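Local coordinates for protein carbonic anhydrase (Sordaria macrospora, PDB 4O1K) that probably catalyses the reversible hydration of carbon dioxide to bicarbonate and a proton, as a zinc-dependent, tetrameric beta-class carbonic anhydrase, at residues H77-N82 against N131-N136; R142-E147 against V166-R171; H192-N197 against L203-V208. All blocks are in the same frame, centred on the assembly; numbering follows the deposited sequence.

Contact 1 (H77-N82 against N131-N136)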
loop_
_atom_site.group_PDB
_atom_site.type_symbol
_atom_site.label_atom_id
_atom_site.label_comp_id
_atom_site.label_asym_id
_atom_site.label_seq_id
_atom_site.Cartn_x
_atom_site.Cartn_y
_atom_site.Cartn_z
ATOM N N HIS A 77 -6.425 -14.929 6.136
ATOM C CA HIS A 77 -5.946 -13.554 6.252
ATOM C C HIS A 77 -6.789 -12.885 7.327
ATOM O O HIS A 77 -7.989 -12.995 7.305
ATOM C CB HIS A 77 -6.078 -12.803 4.915
ATOM C CG HIS A 77 -5.750 -11.347 5.021
ATOM N ND1 HIS A 77 -4.457 -10.884 5.119
ATOM C CD2 HIS A 77 -6.543 -10.251 5.075
ATOM C CE1 HIS A 77 -4.463 -9.566 5.228
ATOM N NE2 HIS A 77 -5.717 -9.158 5.209
ATOM N N ARG A 78 -6.160 -12.182 8.266
ATOM C CA ARG A 78 -6.946 -11.445 9.254
ATOM C C ARG A 78 -6.405 -10.042 9.347
ATOM O O ARG A 78 -5.170 -9.858 9.472
ATOM C CB ARG A 78 -6.859 -12.121 10.636
ATOM C CG ARG A 78 -7.878 -13.237 10.800
ATOM C CD ARG A 78 -7.638 -14.101 12.052
ATOM N NE ARG A 78 -8.096 -13.446 13.273
ATOM C CZ ARG A 78 -8.022 -14.011 14.484
ATOM N NH1 ARG A 78 -7.519 -15.234 14.606
ATOM N NH2 ARG A 78 -8.453 -13.370 15.568
ATOM N N ASN A 79 -7.310 -9.063 9.277
ATOM C CA ASN A 79 -6.878 -7.653 9.372
ATOM C C ASN A 79 -7.920 -6.870 10.139
ATOM O O ASN A 79 -8.936 -7.433 10.491
ATOM C CB ASN A 79 -6.617 -7.036 7.987
ATOM C CG ASN A 79 -7.852 -6.940 7.129
ATOM O OD1 ASN A 79 -8.917 -6.524 7.571
ATOM N ND2 ASN A 79 -7.694 -7.273 5.842
ATOM N N ILE A 80 -7.678 -5.599 10.433
ATOM C CA ILE A 80 -8.656 -4.857 11.236
ATOM C C ILE A 80 -9.934 -4.634 10.416
ATOM O O ILE A 80 -9.926 -3.966 9.370
ATOM C CB ILE A 80 -8.088 -3.517 11.731
ATOM C CG1 ILE A 80 -7.024 -3.753 12.809
ATOM C CG2 ILE A 80 -9.209 -2.659 12.321
ATOM C CD1 ILE A 80 -6.116 -2.518 13.026
ATOM N N ALA A 81 -11.031 -5.221 10.906
ATOM C CA ALA A 81 -12.365 -5.139 10.314
ATOM C C ALA A 81 -12.533 -5.868 8.994
ATOM O O ALA A 81 -13.443 -5.577 8.229
ATOM C CB ALA A 81 -12.886 -3.668 10.253
ATOM N N ASN A 82 -11.675 -6.861 8.755
ATOM C CA ASN A 82 -11.855 -7.780 7.634
ATOM C C ASN A 82 -12.079 -7.062 6.307
ATOM O O ASN A 82 -13.042 -7.368 5.579
ATOM C CB ASN A 82 -12.952 -8.845 7.916
ATOM C CG ASN A 82 -14.265 -8.258 8.467
ATOM O OD1 ASN A 82 -14.462 -8.166 9.686
ATOM N ND2 ASN A 82 -15.175 -7.877 7.566
ATOM N N ASN A 131 -6.073 6.070 10.681
ATOM C CA ASN A 131 -7.113 6.868 10.045
ATOM C C ASN A 131 -7.416 6.408 8.615
ATOM O O ASN A 131 -8.565 6.165 8.297
ATOM C CB ASN A 131 -6.805 8.381 10.073
ATOM C CG ASN A 131 -6.708 8.955 11.489
ATOM O OD1 ASN A 131 -7.360 8.489 12.423
ATOM N ND2 ASN A 131 -5.906 10.005 11.638
ATOM N N PRO A 132 -6.395 6.292 7.750
ATOM C CA PRO A 132 -6.812 5.922 6.393
ATOM C C PRO A 132 -7.321 4.473 6.330
ATOM O O PRO A 132 -8.120 4.144 5.440
ATOM C CB PRO A 132 -5.520 6.035 5.584
ATOM C CG PRO A 132 -4.495 6.629 6.491
ATOM C CD PRO A 132 -4.933 6.352 7.871
ATOM N N TRP A 133 -6.896 3.615 7.260
ATOM C CA TRP A 133 -7.460 2.260 7.263
ATOM C C TRP A 133 -8.943 2.266 7.623
ATOM O O TRP A 133 -9.779 1.712 6.888
ATOM C CB TRP A 133 -6.644 1.339 8.189
ATOM C CG TRP A 133 -7.036 -0.087 8.040
ATOM C CD1 TRP A 133 -7.869 -0.797 8.844
ATOM C CD2 TRP A 133 -6.591 -0.989 7.018
ATOM N NE1 TRP A 133 -7.992 -2.089 8.381
ATOM C CE2 TRP A 133 -7.202 -2.231 7.256
ATOM C CE3 TRP A 133 -5.733 -0.859 5.919
ATOM C CZ2 TRP A 133 -6.980 -3.339 6.445
ATOM C CZ3 TRP A 133 -5.517 -1.965 5.098
ATOM C CH2 TRP A 133 -6.154 -3.184 5.360
ATOM N N LEU A 134 -9.292 2.891 8.745
ATOM C CA LEU A 134 -10.684 2.967 9.171
ATOM C C LEU A 134 -11.553 3.793 8.244
ATOM O O LEU A 134 -12.784 3.639 8.227
ATOM C CB LEU A 134 -10.758 3.545 10.565
ATOM C CG LEU A 134 -9.998 2.701 11.563
ATOM C CD1 LEU A 134 -9.965 3.386 12.911
ATOM C CD2 LEU A 134 -10.634 1.335 11.662
ATOM N N ARG A 135 -10.922 4.660 7.454
ATOM C CA ARG A 135 -11.685 5.443 6.490
ATOM C C ARG A 135 -12.504 4.533 5.592
ATOM O O ARG A 135 -13.628 4.875 5.207
ATOM C CB ARG A 135 -10.730 6.327 5.659
ATOM C CG ARG A 135 -11.416 7.325 4.680
ATOM C CD ARG A 135 -10.343 8.271 4.157
ATOM N NE ARG A 135 -9.652 8.894 5.303
ATOM C CZ ARG A 135 -8.347 9.134 5.400
ATOM N NH1 ARG A 135 -7.513 8.861 4.406
ATOM N NH2 ARG A 135 -7.856 9.675 6.511
ATOM N N ASN A 136 -11.976 3.351 5.279
ATOM C CA ASN A 136 -12.718 2.435 4.392
ATOM C C ASN A 136 -14.064 2.060 4.943
ATOM O O ASN A 136 -15.029 1.816 4.200
ATOM C CB ASN A 136 -11.904 1.166 4.202
ATOM C CG ASN A 136 -10.660 1.421 3.410
ATOM O OD1 ASN A 136 -9.545 1.412 3.941
ATOM N ND2 ASN A 136 -10.835 1.640 2.128
#

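Contact 2 (R142-E147 against V166-R171)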
loop_
_atom_site.group_PDB
_atom_site.type_symbol
_atom_site.label_atom_id
_atom_site.label_comp_id
_atom_site.label_asym_id
_atom_site.label_seq_id
_atom_site.Cartn_x
_atom_site.Cartn_y
_atom_site.Cartn_z
ATOM N N ARG A 142 -21.128 5.613 4.309
ATOM C CA ARG A 142 -21.633 6.606 3.375
ATOM C C ARG A 142 -22.356 5.953 2.193
ATOM O O ARG A 142 -23.314 6.510 1.682
ATOM C CB ARG A 142 -20.495 7.533 2.916
ATOM C CG ARG A 142 -19.916 8.370 4.057
ATOM C CD ARG A 142 -18.742 9.262 3.614
ATOM N NE ARG A 142 -18.202 9.995 4.754
ATOM C CZ ARG A 142 -16.995 9.806 5.268
ATOM N NH1 ARG A 142 -16.146 8.927 4.724
ATOM N NH2 ARG A 142 -16.618 10.520 6.323
ATOM N N LEU A 143 -21.943 4.744 1.809
ATOM C CA LEU A 143 -22.571 4.037 0.697
ATOM C C LEU A 143 -23.994 3.595 1.028
ATOM O O LEU A 143 -24.775 3.258 0.133
ATOM C CB LEU A 143 -21.747 2.805 0.311
ATOM C CG LEU A 143 -20.610 3.049 -0.685
ATOM C CD1 LEU A 143 -19.692 1.866 -0.773
ATOM C CD2 LEU A 143 -21.175 3.358 -2.050
ATOM N N HIS A 144 -24.320 3.575 2.315
ATOM C CA HIS A 144 -25.613 3.100 2.769
ATOM C C HIS A 144 -26.160 4.078 3.790
ATOM O O HIS A 144 -26.876 3.705 4.717
ATOM C CB HIS A 144 -25.446 1.716 3.391
ATOM C CG HIS A 144 -24.916 0.698 2.436
ATOM N ND1 HIS A 144 -25.730 -0.011 1.579
ATOM C CD2 HIS A 144 -23.649 0.282 2.191
ATOM C CE1 HIS A 144 -24.988 -0.826 0.847
ATOM N NE2 HIS A 144 -23.724 -0.675 1.207
ATOM N N GLU A 145 -25.835 5.351 3.589
ATOM C CA GLU A 145 -26.071 6.362 4.603
ATOM C C GLU A 145 -27.547 6.486 4.970
ATOM O O GLU A 145 -27.899 6.616 6.153
ATOM C CB GLU A 145 -25.591 7.697 4.072
ATOM C CG GLU A 145 -25.330 8.689 5.144
ATOM C CD GLU A 145 -24.796 9.972 4.581
ATOM O OE1 GLU A 145 -24.030 9.911 3.594
ATOM O OE2 GLU A 145 -25.148 11.030 5.127
ATOM N N LYS A 146 -28.394 6.450 3.942
ATOM C CA LYS A 146 -29.838 6.574 4.105
ATOM C C LYS A 146 -30.394 5.455 4.974
ATOM O O LYS A 146 -31.173 5.713 5.892
ATOM C CB LYS A 146 -30.520 6.511 2.746
ATOM C CG LYS A 146 -30.624 7.820 2.012
ATOM C CD LYS A 146 -31.443 7.571 0.751
ATOM C CE LYS A 146 -32.029 8.843 0.179
ATOM N NZ LYS A 146 -33.182 8.508 -0.727
ATOM N N GLU A 147 -30.002 4.219 4.672
ATOM C CA GLU A 147 -30.498 3.056 5.415
ATOM C C GLU A 147 -29.992 3.098 6.851
ATOM O O GLU A 147 -30.752 2.861 7.792
ATOM C CB GLU A 147 -30.063 1.742 4.748
ATOM C CG GLU A 147 -30.285 0.514 5.628
ATOM C CD GLU A 147 -29.802 -0.787 4.986
ATOM O OE1 GLU A 147 -29.265 -0.751 3.855
ATOM O OE2 GLU A 147 -29.953 -1.845 5.624
ATOM N N VAL A 166 -19.348 -6.454 5.676
ATOM C CA VAL A 166 -19.102 -7.777 5.074
ATOM C C VAL A 166 -19.561 -7.813 3.602
ATOM O O VAL A 166 -18.800 -8.235 2.722
ATOM C CB VAL A 166 -19.798 -8.877 5.832
ATOM C CG1 VAL A 166 -19.677 -10.216 5.036
ATOM C CG2 VAL A 166 -19.111 -9.052 7.186
ATOM N N TYR A 167 -20.790 -7.358 3.340
ATOM C CA TYR A 167 -21.315 -7.339 1.950
ATOM C C TYR A 167 -20.400 -6.549 0.980
ATOM O O TYR A 167 -20.056 -7.037 -0.106
ATOM C CB TYR A 167 -22.754 -6.780 1.956
ATOM C CG TYR A 167 -23.293 -6.382 0.599
ATOM C CD1 TYR A 167 -23.887 -7.314 -0.246
ATOM C CD2 TYR A 167 -23.223 -5.072 0.179
ATOM C CE1 TYR A 167 -24.391 -6.926 -1.488
ATOM C CE2 TYR A 167 -23.709 -4.678 -1.038
ATOM C CZ TYR A 167 -24.293 -5.606 -1.865
ATOM O OH TYR A 167 -24.774 -5.178 -3.082
ATOM N N GLU A 168 -19.999 -5.340 1.374
ATOM C CA GLU A 168 -19.130 -4.503 0.535
ATOM C C GLU A 168 -17.756 -5.123 0.308
ATOM O O GLU A 168 -17.214 -5.016 -0.809
ATOM C CB GLU A 168 -18.985 -3.077 1.082
ATOM C CG GLU A 168 -20.244 -2.218 0.972
ATOM C CD GLU A 168 -20.740 -2.038 -0.479
ATOM O OE1 GLU A 168 -19.955 -2.220 -1.438
ATOM O OE2 GLU A 168 -21.924 -1.696 -0.658
ATOM N N GLN A 169 -17.186 -5.772 1.334
ATOM C CA GLN A 169 -15.881 -6.421 1.144
ATOM C C GLN A 169 -16.013 -7.642 0.238
ATOM O O GLN A 169 -15.105 -7.958 -0.555
ATOM C CB GLN A 169 -15.180 -6.774 2.473
ATOM C CG GLN A 169 -15.011 -5.587 3.462
ATOM C CD GLN A 169 -14.524 -4.303 2.809
ATOM O OE1 GLN A 169 -13.546 -4.315 2.062
ATOM N NE2 GLN A 169 -15.206 -3.182 3.094
ATOM N N CYS A 170 -17.155 -8.324 0.323
ATOM C CA CYS A 170 -17.442 -9.366 -0.672
ATOM C C CYS A 170 -17.494 -8.798 -2.114
ATOM O O CYS A 170 -16.933 -9.391 -3.051
ATOM C CB CYS A 170 -18.768 -10.025 -0.366
ATOM S SG CYS A 170 -18.669 -11.119 1.064
ATOM N N ARG A 171 -18.217 -7.692 -2.290
ATOM C CA ARG A 171 -18.216 -7.021 -3.590
ATOM C C ARG A 171 -16.781 -6.747 -4.039
ATOM O O ARG A 171 -16.446 -6.982 -5.199
ATOM C CB ARG A 171 -19.020 -5.710 -3.549
ATOM C CG ARG A 171 -20.539 -5.900 -3.401
ATOM C CD ARG A 171 -21.270 -4.561 -3.626
ATOM N NE ARG A 171 -21.043 -4.033 -4.974
ATOM C CZ ARG A 171 -20.281 -2.975 -5.254
ATOM N NH1 ARG A 171 -19.677 -2.301 -4.279
ATOM N NH2 ARG A 171 -20.132 -2.571 -6.512
#

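Contact 3 (H192-N197 against L203-V208)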
loop_
_atom_site.group_PDB
_atom_site.type_symbol
_atom_site.label_atom_id
_atom_site.label_comp_id
_atom_site.label_asym_id
_atom_site.label_seq_id
_atom_site.Cartn_x
_atom_site.Cartn_y
_atom_site.Cartn_z
ATOM N N HIS A 192 -18.685 -16.076 0.022
ATOM C CA HIS A 192 -19.657 -16.062 1.110
ATOM C C HIS A 192 -19.396 -14.888 2.028
ATOM O O HIS A 192 -18.236 -14.513 2.239
ATOM C CB HIS A 192 -19.540 -17.318 1.955
ATOM C CG HIS A 192 -19.507 -18.584 1.169
ATOM N ND1 HIS A 192 -20.645 -19.303 0.865
ATOM C CD2 HIS A 192 -18.468 -19.293 0.671
ATOM C CE1 HIS A 192 -20.307 -20.386 0.185
ATOM N NE2 HIS A 192 -18.992 -20.409 0.062
ATOM N N GLY A 193 -20.476 -14.320 2.569
ATOM C CA GLY A 193 -20.358 -13.251 3.551
ATOM C C GLY A 193 -21.037 -13.750 4.810
ATOM O O GLY A 193 -22.228 -13.969 4.811
ATOM N N TRP A 194 -20.276 -13.922 5.875
ATOM C CA TRP A 194 -20.820 -14.471 7.118
ATOM C C TRP A 194 -20.504 -13.525 8.254
ATOM O O TRP A 194 -19.651 -12.626 8.113
ATOM C CB TRP A 194 -20.197 -15.836 7.398
ATOM C CG TRP A 194 -20.487 -16.931 6.375
ATOM C CD1 TRP A 194 -21.470 -16.944 5.413
ATOM C CD2 TRP A 194 -19.769 -18.172 6.229
ATOM N NE1 TRP A 194 -21.408 -18.135 4.691
ATOM C CE2 TRP A 194 -20.367 -18.892 5.167
ATOM C CE3 TRP A 194 -18.672 -18.743 6.894
ATOM C CZ2 TRP A 194 -19.910 -20.164 4.766
ATOM C CZ3 TRP A 194 -18.219 -20.007 6.489
ATOM C CH2 TRP A 194 -18.831 -20.692 5.431
ATOM N N VAL A 195 -21.206 -13.680 9.375
ATOM C CA VAL A 195 -20.936 -12.836 10.526
ATOM C C VAL A 195 -21.008 -13.721 11.753
ATOM O O VAL A 195 -21.976 -14.471 11.903
ATOM C CB VAL A 195 -21.955 -11.693 10.676
ATOM C CG1 VAL A 195 -21.586 -10.831 11.885
ATOM C CG2 VAL A 195 -21.971 -10.823 9.451
ATOM N N PHE A 196 -19.976 -13.659 12.597
ATOM C CA PHE A 196 -19.911 -14.430 13.835
ATOM C C PHE A 196 -20.447 -13.600 14.981
ATOM O O PHE A 196 -20.271 -12.365 15.007
ATOM C CB PHE A 196 -18.463 -14.867 14.116
ATOM C CG PHE A 196 -18.292 -15.608 15.396
ATOM C CD1 PHE A 196 -18.760 -16.911 15.532
ATOM C CD2 PHE A 196 -17.641 -15.013 16.470
ATOM C CE1 PHE A 196 -18.594 -17.605 16.730
ATOM C CE2 PHE A 196 -17.479 -15.701 17.675
ATOM C CZ PHE A 196 -17.960 -16.993 17.802
ATOM N N ASN A 197 -21.093 -14.277 15.934
ATOM C CA ASN A 197 -21.762 -13.610 17.032
ATOM C C ASN A 197 -21.178 -14.204 18.313
ATOM O O ASN A 197 -21.462 -15.376 18.657
ATOM C CB ASN A 197 -23.278 -13.899 16.974
ATOM C CG ASN A 197 -24.085 -13.037 17.938
ATOM O OD1 ASN A 197 -23.536 -12.359 18.809
ATOM N ND2 ASN A 197 -25.397 -13.067 17.785
ATOM N N LEU A 203 -22.527 -18.833 13.706
ATOM C CA LEU A 203 -22.182 -18.185 12.442
ATOM C C LEU A 203 -23.481 -17.913 11.751
ATOM O O LEU A 203 -24.389 -18.756 11.770
ATOM C CB LEU A 203 -21.391 -19.114 11.536
ATOM C CG LEU A 203 -19.903 -19.025 11.294
ATOM C CD1 LEU A 203 -19.566 -19.870 10.069
ATOM C CD2 LEU A 203 -19.440 -17.594 11.117
ATOM N N LYS A 204 -23.587 -16.753 11.113
ATOM C CA LYS A 204 -24.796 -16.431 10.372
ATOM C C LYS A 204 -24.400 -16.151 8.939
ATOM O O LYS A 204 -23.380 -15.518 8.697
ATOM C CB LYS A 204 -25.459 -15.205 10.996
ATOM C CG LYS A 204 -26.586 -14.575 10.185
ATOM C CD LYS A 204 -27.181 -13.377 10.950
ATOM C CE LYS A 204 -27.636 -12.252 10.018
ATOM N NZ LYS A 204 -28.590 -12.680 8.939
ATOM N N ASP A 205 -25.201 -16.638 8.003
ATOM C CA ASP A 205 -24.961 -16.391 6.591
ATOM C C ASP A 205 -25.752 -15.135 6.188
ATOM O O ASP A 205 -26.952 -15.055 6.408
ATOM C CB ASP A 205 -25.438 -17.607 5.790
ATOM C CG ASP A 205 -25.035 -17.544 4.326
ATOM O OD1 ASP A 205 -24.465 -16.514 3.909
ATOM O OD2 ASP A 205 -25.315 -18.518 3.587
ATOM N N LEU A 206 -25.070 -14.158 5.604
ATOM C CA LEU A 206 -25.733 -12.951 5.116
ATOM C C LEU A 206 -26.342 -13.210 3.759
ATOM O O LEU A 206 -27.014 -12.332 3.190
ATOM C CB LEU A 206 -24.729 -11.813 5.012
ATOM C CG LEU A 206 -24.175 -11.456 6.380
ATOM C CD1 LEU A 206 -23.200 -10.295 6.224
ATOM C CD2 LEU A 206 -25.298 -11.128 7.349
ATOM N N ASN A 207 -26.136 -14.429 3.257
ATOM C CA ASN A 207 -26.739 -14.852 1.993
ATOM C C ASN A 207 -26.430 -13.845 0.900
ATOM O O ASN A 207 -27.331 -13.340 0.226
ATOM C CB ASN A 207 -28.241 -15.066 2.154
ATOM C CG ASN A 207 -28.559 -16.112 3.214
ATOM O OD1 ASN A 207 -27.880 -17.129 3.314
ATOM N ND2 ASN A 207 -29.577 -15.852 4.019
ATOM N N VAL A 208 -25.144 -13.551 0.767
ATOM C CA VAL A 208 -24.637 -12.623 -0.238
ATOM C C VAL A 208 -24.984 -13.138 -1.635
ATOM O O VAL A 208 -24.597 -14.250 -2.005
ATOM C CB VAL A 208 -23.117 -12.475 -0.101
ATOM C CG1 VAL A 208 -22.545 -11.725 -1.271
ATOM C CG2 VAL A 208 -22.768 -11.764 1.208
HETATM O O HOH W 1 -22.789 -19.246 2.191
HETATM O O HOH W 2 -23.141 -15.409 1.591
#

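Contact 1 (H77-N82 against N131-N136)
Trp133 reaches from its helix to the turn from Asn79 to Asn82 and fastens there by its indole nitrogen. NE1 donates to the carbonyl O of Ile80 at 2.9 Å with an N-H...O angle of 168°; the acceptor lies close to the ring plane, and the donor lies in the carbonyl plane on a lone pair of the oxygen. An indole suits this buried place, being broad and apolar with one N-H to spend on a backbone carbonyl. Beside that bond, Ile80 CB comes within 3.6 Å of Trp133 NE1, and Ile80 CG2 meets Leu134 CD2 more loosely at 4.3 Å. Further round the rim, Asn79 CG stands 3.8 Å from Trp133 CZ2, the amide turned almost perpendicular to the indole (79°) and meeting its edge. With CG anti to the backbone N (chi1 -170°), the indole is carried off its helix toward Asn79 and Ile80.

In the beta-carbonic anhydrase fold, strand 74-79 is, within this chain, the outermost strand on the parallel side of the sheet, and the contact joins its end to helix 130-143. The side chain of Ile80 lies about 6 Å from the zinc ion, so this turn belongs to the surroundings of the metal site.

A second shell fixes Asn79. Its ND2 donates to His77 NE2 at 2.8 Å, near the imidazole plane, while its OD1 accepts from the backbone N of Leu83. The type II turn sets the Ile80 carbonyl. Beyond these, Asn90 of the second subunit packs on His77, Asn79 and Trp133, and Thr87 of the third subunit also touches Trp133.

Contact 2 (R142-E147 against V166-R171)
His144 and Glu168 approach from opposite directions and join through one hydrogen bond, His144 NE2 to Glu168 OE2, 2.8 Å long with an N-H...O angle of 150°. The carboxylate uses its anti lone pair, and its plane is turned 46° from the imidazole. Its other oxygen, OE1, offers a syn lone pair to Arg171 NH1 at 2.9 Å, a salt bridge one helical turn along. Glu168 thus answers two donors at once, helped by a bend at chi2 (-59°) that curls the acid back toward Arg171. A leucine in its place would probably leave His144 NE2 and Arg171 NH1 without the carboxylate that serves both, and free both groups to turn.

The fold brings this about at a helix junction: helix 130-143 ends, His144 takes the N-cap position of helix 145-150, and both face helix 154-174. Glu168 is buried, its side chain also touching Val140.

Away from this hydrogen bond the packing thins. Leu143, exposed in the assembly, only grazes the carboxylate, its CD1 4.1 Å from Glu168 CD, and also meets Leu143 of the third subunit, a use for an apolar side chain here. Tyr167 CE2 stays 4.5 Å from His144 CE1, near the plane of the imidazole.

Contact 3 (H192-N197 against L203-V208)
Leu203 begins the pairing with its branched end: CD1 approaches Trp194 CE3 at 3.5 Å beside the indole, while CD2 lies more loosely near Phe196 CB. The two strands form an antiparallel hairpin at the edge of the sheet within this chain, with Leu203 opposite Phe196 in a non-hydrogen-bonded pair. Phe22 of the second subunit packs on Leu203 and meets Trp194 edge-to-face, and Ile66 touches Leu203 and Phe196, consistent with apolar residues at this place.

Lys204 and Val195 are the hydrogen-bonded pair, each N donating to the other's O, with Lys204 N to Val195 O at 2.9 Å. The lysine chain leads away from the strand, as suits an exposed position.

Asp205, opposite Trp194, has CG anti to its N (chi1 -171°). This sets OD1 3.4 Å from Trp194 CD1 at the indole's edge, the carboxylate plane turned 77° from the ring. The same OD1 accepts from Asn207 N at 2.8 Å, met from above the carboxylate plane, and so forms an Asx turn as the strand ends.

Leu206 N then donates to Gly193 O at 3.0 Å, almost in line with the carbonyl bond, while its CD1 presses on Val195 CG2 at 3.5 Å, a tight contact. At Val208, CG2 lies 3.7 Å from Gly193 CA; the close approach suits a residue without a side chain.

Two waters bridge the segments. One accepts from Trp194 NE1 and donates to Asp205 OD2; the other accepts from Gly193 N and Val208 N and donates to Asp205 OD1. Both carboxylate oxygens therefore receive hydrogen bonds, which would favour a charged aspartate that ties the turn to the neighbouring strand through solvent.

In the fold
The three contacts follow one another along the chain, each closing before the next opens. Contacts 1 and 2 have centres 15 Å apart and share helix 130-143, the first using its early part and the second its end; they touch where Asn82 packs against Gln169 and Val166. Contacts 2 and 3, also 15 Å apart, meet where Val166 and Cys170 of helix 154-174 lie against Gly193, and Val166 against Leu206. Contacts 1 and 3 do not touch, but involve the two outermost strands, within this chain, of the same sheet, 74-79 and 202-205. Contacts 1 and 3 border the second subunit, contacts 1 and 2 the third, linking the packing of the sheet and helices to tetramer assembly.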